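Side-chain contact in histidine phosphotransfer protein (Medicago truncatula, PDB 4G78), which probably relays phosphoryl groups between cytokinin-sensing histidine kinases and response regulators in plant hormone signalling: residues Phe28-Leu31 and Gln32-Gln35. Residues are numbered along the deposited sequence; the frame is centred on the assembly and turned at random.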
# COMPACT_ATOMS: atom_id res chain seq x y z
N PHE A 28 0.76 2.83 -9.56
CA PHE A 28 -0.50 3.39 -9.11
C PHE A 28 -1.11 4.27 -10.22
O PHE A 28 -2.28 4.23 -10.51
CB PHE A 28 -0.34 4.15 -7.81
CG PHE A 28 -1.65 4.62 -7.25
CD1 PHE A 28 -2.44 3.72 -6.51
CD2 PHE A 28 -2.09 5.91 -7.46
CE1 PHE A 28 -3.64 4.19 -6.03
CE2 PHE A 28 -3.31 6.33 -6.93
CZ PHE A 28 -4.05 5.44 -6.19
N SER A 29 -0.24 5.11 -10.84
CA SER A 29 -0.70 5.92 -11.95
C SER A 29 -1.29 5.05 -13.07
O SER A 29 -2.28 5.45 -13.70
CB SER A 29 0.49 6.73 -12.52
OG SER A 29 1.11 7.51 -11.55
N GLN A 30 -0.68 3.92 -13.33
CA GLN A 30 -1.22 2.99 -14.37
C GLN A 30 -2.60 2.55 -13.98
O GLN A 30 -3.47 2.41 -14.84
CB GLN A 30 -0.31 1.81 -14.55
CG GLN A 30 1.04 2.14 -15.11
CD GLN A 30 1.03 2.77 -16.43
OE1 GLN A 30 0.17 2.41 -17.27
NE2 GLN A 30 1.85 3.73 -16.70
N LEU A 31 -2.84 2.22 -12.73
CA LEU A 31 -4.21 1.84 -12.28
C LEU A 31 -5.16 2.94 -12.49
O LEU A 31 -6.36 2.69 -12.75
CB LEU A 31 -4.17 1.39 -10.86
CG LEU A 31 -3.39 0.16 -10.49
CD1 LEU A 31 -3.44 -0.05 -8.96
CD2 LEU A 31 -3.86 -1.09 -11.29
N GLN A 32 -4.74 4.19 -12.26
CA GLN A 32 -5.62 5.34 -12.31
C GLN A 32 -5.88 5.86 -13.71
O GLN A 32 -6.80 6.67 -13.89
CB GLN A 32 -5.02 6.54 -11.57
CG GLN A 32 -4.95 6.30 -10.15
CD GLN A 32 -4.59 7.68 -9.58
OE1 GLN A 32 -5.46 8.20 -8.87
NE2 GLN A 32 -3.48 8.15 -10.02
N LYS A 33 -5.12 5.39 -14.67
CA LYS A 33 -5.19 6.04 -16.00
C LYS A 33 -6.56 5.94 -16.56
O LYS A 33 -7.26 4.89 -16.35
CB LYS A 33 -4.09 5.47 -16.88
CG LYS A 33 -4.26 3.99 -17.23
CD LYS A 33 -3.08 3.53 -18.12
CE LYS A 33 -2.58 2.16 -17.63
NZ LYS A 33 -2.47 1.17 -18.72
N LEU A 34 -7.05 6.92 -17.26
CA LEU A 34 -8.26 6.82 -18.03
C LEU A 34 -8.18 5.54 -18.98
O LEU A 34 -7.15 5.41 -19.63
CB LEU A 34 -8.64 8.00 -18.79
CG LEU A 34 -9.41 9.15 -18.18
CD1 LEU A 34 -9.30 10.36 -19.08
CD2 LEU A 34 -10.86 8.82 -17.85
N GLN A 35 -9.23 4.84 -19.05
CA GLN A 35 -9.52 3.65 -19.87
C GLN A 35 -10.91 3.73 -20.49
O GLN A 35 -11.74 4.43 -19.98
CB GLN A 35 -9.42 2.39 -19.02
CG GLN A 35 -8.03 2.12 -18.46
CD GLN A 35 -7.17 1.43 -19.50
OE1 GLN A 35 -6.85 2.01 -20.51
NE2 GLN A 35 -6.87 0.18 -19.27
O HOH W 1 -7.34 2.61 -15.24
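The carbonyl oxygen of Phe28 receives the amide N-H of Gln32, with N and O 3.0 Å apart and the N-H bent to 146° at the hydrogen. This last full helical turn shows in small compass how an amphipathic helix runs out: one side chain packs by the buried ring of Phe28, another folds back over the carbonyl of Gln30. On the buried side, Gln32 sends its chain back past the ring of Phe28. Its CG is set anti to the carbonyl carbon (chi1 -67°) and the chain runs on extended, which brings CG to 3.6 Å from Phe28 CE2 and lays the amide group obliquely by the CD2-CE2 border, the two planes 41° apart. The contact is one of van der Waals packing, whichever way round the amide is turned. Beyond it, Phe28 is buried among Phe19, Val43, Met47, Leu131 and Leu134, while Leu31 rests on Phe42 and Val43. On the outer side, Lys33 CG stands between the backbone N and the carbonyl carbon, a rotation that swings the chain back over the turn, with CD 3.5 Å from the carbonyl oxygen of Gln30; the course of the tail beyond CD is doubtful. The same oxygen, in addition to this packing contact, accepts a weak hydrogen bond from Lys33 N, 3.4 Å away. Gln30 NE2 is hydrogen-bonded to Asp26 OD2 in the first turn of the same helix. At Lys33 the chain leaves helical geometry, and a water bridges the break by donating to Leu31 O at 2.7 Å and to Lys33 O. A water-bridged C-terminal end of this kind closes helix 26-32, a short amphipathic helix packed against helices 6-20, 41-66 and 110-145 of the HPt helix bundle.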